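Local coordinates for protein alternansucrase (PDB 6HVG) that belongs to glycosyl hydrolase family 70, binds a calcium ion, and combines a TIM-barrel-type domain with repeats of the choline-binding type, at residues 466-471 against 475-480; 452-457 against 482-487; 142-147 against 178-183. One frame throughout, in Å; residues are numbered along the deposited sequence.

Interaction 1 of 3, residues 466-471 against 475-480; sequences TTYTAA and KTLNDA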
loop_
_atom_site.group_PDB
_atom_site.type_symbol
_atom_site.label_atom_id
_atom_site.label_comp_id
_atom_site.label_asym_id
_atom_site.label_seq_id
_atom_site.Cartn_x
_atom_site.Cartn_y
_atom_site.Cartn_z
ATOM N N THR A 466 36.103 -22.944 -2.512
ATOM C CA THR A 466 35.837 -23.644 -3.739
ATOM C C THR A 466 34.869 -22.873 -4.611
ATOM O O THR A 466 33.905 -22.283 -4.132
ATOM C CB THR A 466 35.283 -25.073 -3.464
ATOM O OG1 THR A 466 34.158 -25.012 -2.562
ATOM C CG2 THR A 466 36.362 -25.974 -2.861
ATOM N N THR A 467 35.150 -22.878 -5.903
ATOM C CA THR A 467 34.217 -22.410 -6.918
ATOM C C THR A 467 33.547 -23.627 -7.509
ATOM O O THR A 467 34.058 -24.253 -8.422
ATOM C CB THR A 467 34.960 -21.678 -8.050
ATOM O OG1 THR A 467 36.097 -20.988 -7.514
ATOM C CG2 THR A 467 34.009 -20.711 -8.762
ATOM N N TYR A 468 32.410 -23.999 -6.969
ATOM C CA TYR A 468 31.663 -25.086 -7.541
ATOM C C TYR A 468 30.398 -24.635 -8.248
ATOM O O TYR A 468 29.708 -23.756 -7.781
ATOM C CB TYR A 468 31.349 -26.104 -6.445
ATOM C CG TYR A 468 32.530 -26.936 -5.985
ATOM C CD1 TYR A 468 33.469 -27.438 -6.892
ATOM C CD2 TYR A 468 32.673 -27.278 -4.632
ATOM C CE1 TYR A 468 34.527 -28.224 -6.452
ATOM C CE2 TYR A 468 33.733 -28.035 -4.189
ATOM C CZ TYR A 468 34.653 -28.513 -5.092
ATOM O OH TYR A 468 35.697 -29.309 -4.638
ATOM N N THR A 469 30.128 -25.237 -9.391
ATOM C CA THR A 469 28.942 -24.958 -10.175
ATOM C C THR A 469 28.119 -26.234 -10.178
ATOM O O THR A 469 28.575 -27.303 -9.761
ATOM C CB THR A 469 29.327 -24.531 -11.603
ATOM O OG1 THR A 469 30.348 -23.563 -11.485
ATOM C CG2 THR A 469 28.188 -23.871 -12.358
ATOM N N ALA A 470 26.871 -26.088 -10.564
ATOM C CA ALA A 470 25.996 -27.223 -10.767
ATOM C C ALA A 470 26.615 -28.217 -11.756
ATOM O O ALA A 470 26.322 -29.392 -11.712
ATOM C CB ALA A 470 24.641 -26.725 -11.247
ATOM N N ALA A 471 27.481 -27.736 -12.636
ATOM C CA ALA A 471 28.153 -28.597 -13.614
ATOM C C ALA A 471 29.214 -29.533 -13.031
ATOM O O ALA A 471 29.597 -30.510 -13.673
ATOM C CB ALA A 471 28.769 -27.749 -14.724
ATOM N N LYS A 475 30.177 -36.746 -7.783
ATOM C CA LYS A 475 31.176 -37.389 -6.929
ATOM C C LYS A 475 32.041 -36.333 -6.244
ATOM O O LYS A 475 32.247 -36.389 -5.043
ATOM C CB LYS A 475 32.036 -38.308 -7.782
ATOM C CG LYS A 475 33.243 -38.942 -7.085
ATOM C CD LYS A 475 32.916 -40.290 -6.470
ATOM C CE LYS A 475 34.159 -40.979 -5.926
ATOM N NZ LYS A 475 34.688 -40.246 -4.743
ATOM N N THR A 476 32.527 -35.359 -7.016
ATOM C CA THR A 476 33.348 -34.281 -6.496
ATOM C C THR A 476 32.607 -33.478 -5.432
ATOM O O THR A 476 33.190 -33.149 -4.407
ATOM C CB THR A 476 33.801 -33.325 -7.613
ATOM O OG1 THR A 476 34.563 -34.052 -8.588
ATOM C CG2 THR A 476 34.656 -32.179 -7.043
ATOM N N LEU A 477 31.329 -33.177 -5.662
ATOM C CA LEU A 477 30.553 -32.381 -4.718
ATOM C C LEU A 477 30.351 -33.121 -3.405
ATOM O O LEU A 477 30.496 -32.534 -2.333
ATOM C CB LEU A 477 29.199 -32.007 -5.308
ATOM C CG LEU A 477 29.203 -31.092 -6.542
ATOM C CD1 LEU A 477 27.819 -31.100 -7.153
ATOM C CD2 LEU A 477 29.605 -29.677 -6.192
ATOM N N ASN A 478 30.046 -34.406 -3.489
ATOM C CA ASN A 478 29.873 -35.235 -2.293
ATOM C C ASN A 478 31.171 -35.400 -1.496
ATOM O O ASN A 478 31.148 -35.381 -0.271
ATOM C CB ASN A 478 29.290 -36.602 -2.674
ATOM C CG ASN A 478 27.835 -36.520 -3.118
ATOM O OD1 ASN A 478 27.136 -35.602 -2.745
ATOM N ND2 ASN A 478 27.388 -37.472 -3.906
ATOM N N ASP A 479 32.299 -35.559 -2.189
ATOM C CA ASP A 479 33.617 -35.599 -1.529
ATOM C C ASP A 479 33.879 -34.272 -0.801
ATOM O O ASP A 479 34.388 -34.258 0.319
ATOM C CB ASP A 479 34.746 -35.845 -2.544
ATOM C CG ASP A 479 34.815 -37.279 -3.025
ATOM O OD1 ASP A 479 34.124 -38.144 -2.454
ATOM O OD2 ASP A 479 35.574 -37.552 -3.990
ATOM N N ALA A 480 33.531 -33.161 -1.453
ATOM C CA ALA A 480 33.703 -31.832 -0.885
ATOM C C ALA A 480 32.766 -31.588 0.291
ATOM O O ALA A 480 33.120 -30.867 1.213
ATOM C CB ALA A 480 33.496 -30.768 -1.949
#

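Interaction 2 of 3, residues 452-457 against 482-487; sequences NYLNFM and FVIQTA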
loop_
_atom_site.group_PDB
_atom_site.type_symbol
_atom_site.label_atom_id
_atom_site.label_comp_id
_atom_site.label_asym_id
_atom_site.label_seq_id
_atom_site.Cartn_x
_atom_site.Cartn_y
_atom_site.Cartn_z
ATOM N N ASN A 452 26.322 -24.451 -4.038
ATOM C CA ASN A 452 26.235 -23.175 -3.327
ATOM C C ASN A 452 26.521 -23.349 -1.836
ATOM O O ASN A 452 27.243 -22.545 -1.250
ATOM C CB ASN A 452 24.874 -22.514 -3.539
ATOM C CG ASN A 452 24.701 -21.960 -4.941
ATOM O OD1 ASN A 452 25.660 -21.756 -5.663
ATOM N ND2 ASN A 452 23.470 -21.692 -5.316
ATOM N N TYR A 453 25.970 -24.399 -1.239
ATOM C CA TYR A 453 26.252 -24.733 0.147
ATOM C C TYR A 453 27.748 -24.894 0.358
ATOM O O TYR A 453 28.294 -24.324 1.282
ATOM C CB TYR A 453 25.537 -26.022 0.550
ATOM C CG TYR A 453 26.062 -26.673 1.817
ATOM C CD1 TYR A 453 25.599 -26.293 3.069
ATOM C CD2 TYR A 453 27.003 -27.672 1.761
ATOM C CE1 TYR A 453 26.068 -26.898 4.227
ATOM C CE2 TYR A 453 27.488 -28.286 2.912
ATOM C CZ TYR A 453 27.016 -27.905 4.141
ATOM O OH TYR A 453 27.520 -28.528 5.255
ATOM N N LEU A 454 28.401 -25.667 -0.506
ATOM C CA LEU A 454 29.832 -25.930 -0.391
ATOM C C LEU A 454 30.649 -24.662 -0.487
ATOM O O LEU A 454 31.527 -24.439 0.351
ATOM C CB LEU A 454 30.316 -26.903 -1.471
ATOM C CG LEU A 454 29.756 -28.311 -1.345
ATOM C CD1 LEU A 454 30.105 -29.094 -2.590
ATOM C CD2 LEU A 454 30.280 -29.046 -0.114
ATOM N N ASN A 455 30.342 -23.824 -1.474
ATOM C CA ASN A 455 31.035 -22.546 -1.619
ATOM C C ASN A 455 30.805 -21.608 -0.415
ATOM O O ASN A 455 31.726 -20.939 0.031
ATOM C CB ASN A 455 30.604 -21.835 -2.892
ATOM C CG ASN A 455 31.043 -22.551 -4.131
ATOM O OD1 ASN A 455 31.843 -23.477 -4.078
ATOM N ND2 ASN A 455 30.533 -22.127 -5.260
ATOM N N PHE A 456 29.581 -21.558 0.102
ATOM C CA PHE A 456 29.264 -20.707 1.244
ATOM C C PHE A 456 30.001 -21.144 2.527
ATOM O O PHE A 456 30.605 -20.319 3.207
ATOM C CB PHE A 456 27.759 -20.694 1.472
ATOM C CG PHE A 456 27.310 -19.808 2.592
ATOM C CD1 PHE A 456 27.079 -18.465 2.367
ATOM C CD2 PHE A 456 27.042 -20.330 3.849
ATOM C CE1 PHE A 456 26.623 -17.647 3.388
ATOM C CE2 PHE A 456 26.607 -19.516 4.880
ATOM C CZ PHE A 456 26.418 -18.170 4.646
ATOM N N MET A 457 29.949 -22.431 2.854
ATOM C CA MET A 457 30.609 -22.951 4.056
ATOM C C MET A 457 32.125 -22.839 3.966
ATOM O O MET A 457 32.776 -22.527 4.966
ATOM C CB MET A 457 30.240 -24.405 4.306
ATOM C CG MET A 457 28.770 -24.625 4.618
ATOM S SD MET A 457 28.272 -24.186 6.288
ATOM C CE MET A 457 27.225 -22.802 5.936
ATOM N N PHE A 482 31.966 -33.865 2.456
ATOM C CA PHE A 482 32.529 -34.603 3.583
ATOM C C PHE A 482 33.725 -33.901 4.221
ATOM O O PHE A 482 33.826 -33.895 5.442
ATOM C CB PHE A 482 32.889 -36.028 3.190
ATOM C CG PHE A 482 33.270 -36.888 4.358
ATOM C CD1 PHE A 482 32.313 -37.298 5.287
ATOM C CD2 PHE A 482 34.599 -37.278 4.550
ATOM C CE1 PHE A 482 32.672 -38.093 6.375
ATOM C CE2 PHE A 482 34.964 -38.065 5.634
ATOM C CZ PHE A 482 34.000 -38.470 6.548
ATOM N N VAL A 483 34.587 -33.268 3.424
ATOM C CA VAL A 483 35.673 -32.476 4.015
ATOM C C VAL A 483 35.091 -31.285 4.789
ATOM O O VAL A 483 35.640 -30.896 5.808
ATOM C CB VAL A 483 36.776 -32.015 3.013
ATOM C CG1 VAL A 483 37.301 -33.190 2.237
ATOM C CG2 VAL A 483 36.282 -30.958 2.059
ATOM N N ILE A 484 33.966 -30.734 4.335
ATOM C CA ILE A 484 33.236 -29.712 5.096
ATOM C C ILE A 484 32.612 -30.300 6.356
ATOM O O ILE A 484 32.626 -29.655 7.406
ATOM C CB ILE A 484 32.122 -29.032 4.259
ATOM C CG1 ILE A 484 32.718 -28.252 3.077
ATOM C CG2 ILE A 484 31.278 -28.092 5.114
ATOM C CD1 ILE A 484 33.452 -26.982 3.461
ATOM N N GLN A 485 32.080 -31.521 6.270
ATOM C CA GLN A 485 31.511 -32.168 7.458
ATOM C C GLN A 485 32.575 -32.345 8.534
ATOM O O GLN A 485 32.338 -32.046 9.701
ATOM C CB GLN A 485 30.866 -33.523 7.126
ATOM C CG GLN A 485 30.398 -34.288 8.367
ATOM C CD GLN A 485 29.559 -35.515 8.053
ATOM O OE1 GLN A 485 29.253 -35.789 6.897
ATOM N NE2 GLN A 485 29.187 -36.259 9.093
ATOM N N THR A 486 33.742 -32.835 8.129
ATOM C CA THR A 486 34.859 -33.020 9.034
ATOM C C THR A 486 35.169 -31.660 9.704
ATOM O O THR A 486 35.160 -31.531 10.926
ATOM C CB THR A 486 36.076 -33.625 8.281
ATOM O OG1 THR A 486 35.792 -34.991 7.954
ATOM C CG2 THR A 486 37.361 -33.554 9.121
ATOM N N ALA A 487 35.379 -30.635 8.894
ATOM C CA ALA A 487 35.682 -29.303 9.411
ATOM C C ALA A 487 34.622 -28.807 10.368
ATOM O O ALA A 487 34.939 -28.124 11.333
ATOM C CB ALA A 487 35.857 -28.320 8.263
#

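Interaction 3 of 3, residues 142-147 against 178-183; sequences GHYENH and GYQVKG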
loop_
_atom_site.group_PDB
_atom_site.type_symbol
_atom_site.label_atom_id
_atom_site.label_comp_id
_atom_site.label_asym_id
_atom_site.label_seq_id
_atom_site.Cartn_x
_atom_site.Cartn_y
_atom_site.Cartn_z
ATOM N N GLY A 142 8.229 33.500 3.501
ATOM C CA GLY A 142 7.825 34.578 2.593
ATOM C C GLY A 142 7.103 34.034 1.366
ATOM O O GLY A 142 7.527 33.039 0.777
ATOM N N HIS A 143 5.988 34.658 1.008
ATOM C CA HIS A 143 5.255 34.348 -0.231
ATOM C C HIS A 143 5.944 34.870 -1.515
ATOM O O HIS A 143 6.807 35.758 -1.461
ATOM C CB HIS A 143 3.819 34.893 -0.137
ATOM C CG HIS A 143 3.732 36.390 -0.019
ATOM N ND1 HIS A 143 4.443 37.118 0.914
ATOM C CD2 HIS A 143 2.992 37.291 -0.708
ATOM C CE1 HIS A 143 4.153 38.399 0.786
ATOM N NE2 HIS A 143 3.281 38.532 -0.197
ATOM N N TYR A 144 5.576 34.288 -2.657
ATOM C CA TYR A 144 5.994 34.805 -3.964
ATOM C C TYR A 144 4.853 35.639 -4.521
ATOM O O TYR A 144 3.705 35.228 -4.435
ATOM C CB TYR A 144 6.273 33.662 -4.939
ATOM C CG TYR A 144 7.611 33.001 -4.787
ATOM C CD1 TYR A 144 7.737 31.803 -4.094
ATOM C CD2 TYR A 144 8.752 33.553 -5.361
ATOM C CE1 TYR A 144 8.966 31.172 -3.961
ATOM C CE2 TYR A 144 9.989 32.936 -5.227
ATOM C CZ TYR A 144 10.090 31.741 -4.525
ATOM O OH TYR A 144 11.295 31.101 -4.387
ATOM N N GLU A 145 5.150 36.799 -5.084
ATOM C CA GLU A 145 4.129 37.579 -5.777
ATOM C C GLU A 145 4.570 37.831 -7.205
ATOM O O GLU A 145 5.765 37.950 -7.467
ATOM C CB GLU A 145 3.884 38.918 -5.088
ATOM C CG GLU A 145 2.833 38.870 -3.998
ATOM C CD GLU A 145 2.507 40.248 -3.472
ATOM O OE1 GLU A 145 2.982 41.250 -4.058
ATOM O OE2 GLU A 145 1.779 40.323 -2.463
ATOM N N ASN A 146 3.597 37.923 -8.109
ATOM C CA ASN A 146 3.846 38.236 -9.505
ATOM C C ASN A 146 3.369 39.644 -9.842
ATOM O O ASN A 146 2.188 39.945 -9.706
ATOM C CB ASN A 146 3.148 37.209 -10.402
ATOM C CG ASN A 146 3.176 37.603 -11.873
ATOM O OD1 ASN A 146 2.535 38.575 -12.276
ATOM N ND2 ASN A 146 3.910 36.842 -12.685
ATOM N N HIS A 147 4.280 40.499 -10.290
ATOM C CA HIS A 147 3.911 41.852 -10.710
ATOM C C HIS A 147 4.314 42.074 -12.164
ATOM O O HIS A 147 5.490 41.939 -12.520
ATOM C CB HIS A 147 4.548 42.950 -9.821
ATOM C CG HIS A 147 4.324 42.758 -8.351
ATOM N ND1 HIS A 147 5.275 43.068 -7.402
ATOM C CD2 HIS A 147 3.266 42.256 -7.671
ATOM C CE1 HIS A 147 4.810 42.770 -6.202
ATOM N NE2 HIS A 147 3.595 42.272 -6.339
ATOM N N GLY A 178 13.637 44.015 -8.087
ATOM C CA GLY A 178 13.104 42.920 -7.262
ATOM C C GLY A 178 12.539 41.777 -8.085
ATOM O O GLY A 178 12.011 40.795 -7.539
ATOM N N TYR A 179 12.637 41.901 -9.406
ATOM C CA TYR A 179 12.117 40.875 -10.309
ATOM C C TYR A 179 13.061 39.692 -10.375
ATOM O O TYR A 179 14.278 39.836 -10.218
ATOM C CB TYR A 179 11.908 41.449 -11.715
ATOM C CG TYR A 179 10.845 42.524 -11.815
ATOM C CD1 TYR A 179 9.806 42.610 -10.886
ATOM C CD2 TYR A 179 10.851 43.433 -12.868
ATOM C CE1 TYR A 179 8.821 43.578 -10.996
ATOM C CE2 TYR A 179 9.873 44.410 -12.981
ATOM C CZ TYR A 179 8.860 44.471 -12.040
ATOM O OH TYR A 179 7.874 45.424 -12.122
ATOM N N GLN A 180 12.489 38.523 -10.609
ATOM C CA GLN A 180 13.267 37.306 -10.691
ATOM C C GLN A 180 13.688 37.047 -12.125
ATOM O O GLN A 180 12.895 37.184 -13.056
ATOM C CB GLN A 180 12.475 36.119 -10.172
ATOM C CG GLN A 180 13.223 34.803 -10.241
ATOM C CD GLN A 180 12.417 33.634 -9.703
ATOM O OE1 GLN A 180 11.380 33.820 -9.064
ATOM N NE2 GLN A 180 12.908 32.410 -9.940
ATOM N N VAL A 181 14.953 36.657 -12.271
ATOM C CA VAL A 181 15.588 36.435 -13.562
ATOM C C VAL A 181 15.522 34.974 -13.942
ATOM O O VAL A 181 15.840 34.125 -13.146
ATOM C CB VAL A 181 17.061 36.868 -13.525
ATOM C CG1 VAL A 181 17.721 36.662 -14.870
ATOM C CG2 VAL A 181 17.170 38.329 -13.115
ATOM N N LYS A 182 15.116 34.707 -15.177
ATOM C CA LYS A 182 15.009 33.361 -15.704
ATOM C C LYS A 182 15.602 33.284 -17.102
ATOM O O LYS A 182 15.420 34.175 -17.934
ATOM C CB LYS A 182 13.560 32.936 -15.749
ATOM C CG LYS A 182 13.003 32.628 -14.392
ATOM C CD LYS A 182 11.545 32.223 -14.455
ATOM C CE LYS A 182 10.896 32.237 -13.074
ATOM N NZ LYS A 182 9.474 31.817 -13.171
ATOM N N GLY A 183 16.338 32.207 -17.343
ATOM C CA GLY A 183 16.956 31.953 -18.637
ATOM C C GLY A 183 18.007 32.970 -19.034
ATOM O O GLY A 183 18.232 33.206 -20.205
#

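Interaction 1 of 3, residues 466-471 against 475-480
Tyr468 carries this contact, reaching from the loop between two helices to the first turns of helix 474-495, where it meets Thr476, Leu477 and Ala480. Its CB touches the Leu477 methyl CD2 at 4.0 Å, and the same methyl lies against CG and CD2, the two side chains running past one another in opposite directions. With CG anti to the carbonyl carbon (chi1 -73°), the ring runs across the helix, and its two flanks meet residues one turn apart. CE1 on one flank comes to 4.0 Å from Thr476 CG2, while CE2 on the other meets Ala480 CB at 3.5 Å. The terminal OH lies between these two methyls, 3.9 Å from Thr476 CG2 and 3.8 Å from Ala480 CB. Thr466, two residues earlier, brings its CB over one ring face near the rim. No hydrogen bond joins the segments: Thr476 OG1 is paired with Ser473 OG, and a salt bridge from Lys475 NZ to Asp479 OD2, 2.9 Å long, spans one turn within the helix. Tyr468 and Leu477 both also touch Leu454, and Tyr468 rests on Ala451, so the loop packs in the angle between helices 447-462 and 474-495.

Interaction 2 of 3, residues 452-457 against 482-487
Ile484 of helix 474-495 overlaps three side chains of helix 447-462, dividing its branches among them. CG2 takes two: it lies 3.9 Å from Met457 CB and 3.8 Å from Tyr453 OH. The other branch faces Leu454, with CG1 of Ile484 at 4.1 Å from CD2 of the leucine. With CG1 anti to the carbonyl carbon (chi1 -64°), that branch is turned to Leu454 and CG2 to Tyr453 and Met457. Tyr453 reaches the isoleucine with its hydroxyl, the two side chains running past each other in opposite directions. Within its own helix the tyrosine is held from one face by Met457 CG, 3.5 Å above the ring plane and toward the rim. Beyond that carbon the methionine chain bends away, and its CE ends in the ring plane at the edge of Phe456. The segment axes approach to 10.7 Å and run in broadly the same direction, inclined by 40°. Trp444 meets the Tyr453 ring, Ala504 of helix 499-511 lies against Met457, and Leu462 touches both Ile484 and Met457. All four contacting residues are buried and no hydrogen bond crosses between the segments, so the pairing of these helices here depends on the shape and apolar character of aliphatic branches, with the tyrosine hydroxyl oxygen approaching a methyl group.

Interaction 3 of 3, residues 142-147 against 178-183
The Tyr144 ring and the Gln180 amide meet at an angle, their planes 34° apart, with CE2 of the tyrosine 4.2 Å from OE1 of the glutamine. A second aromatic ring, Tyr179, is stacked on Tyr150 and brings its CE1 to 4.0 Å from the backbone O of His147, while Tyr144 also has an edge-to-face partner in Tyr153. Residues 178-183 belong to a choline-binding repeat and follow strands 163-167 and 170-174; the antiparallel pairing of strand 144-147 with 150-153 is consistent with the same hairpin architecture. Tyr144 and Gln180, and Tyr179 with the His147 backbone, bring the first hairpin against the connection that follows strand 170-174. Gln180 is fully extended, with CG anti to the backbone N (chi1 179°), and this stretches its amide out toward Tyr144. The NE2 of that amide has a weak hydrogen bond to Thr199 O, and the Tyr144 hydroxyl is bonded to Gln172 OE1, so both groups also have polar partners beyond this loose, partly buried contact. Glu145 is gripped by His143 and His147, two residues away in sequence on either side, each presenting a ring edge. His143 NE2 approaches Glu145 OE2 at 3.3 Å from above the carboxylate plane. His147 NE2 donates to Glu145 OE1 at 2.6 Å, coming in on the anti side of that oxygen with an N-H...O angle of 145°.

Overall arrangement
Interactions 1 and 2 form one continuous patch of packing, their centres about 10 Å apart, both using helix 474-495, with interaction 1 nested inside the chain loop closed by interaction 2. Asn455 links them: its OD1 lies 3.0 Å from Tyr468 N and 3.2 Å from Thr466 OG1, probable hydrogen bonds that tie the loop back to helix 447-462. Leu454 bridges them too, its CD1 3.5 Å from Leu477 O. Interaction 3 belongs to the repeat region far away, with its centre about 70 Å from interaction 1 and about 69 Å from interaction 2. The calcium ligands Glu575, Asp581, Asn625 and Asp1159 lie in none of the six segments.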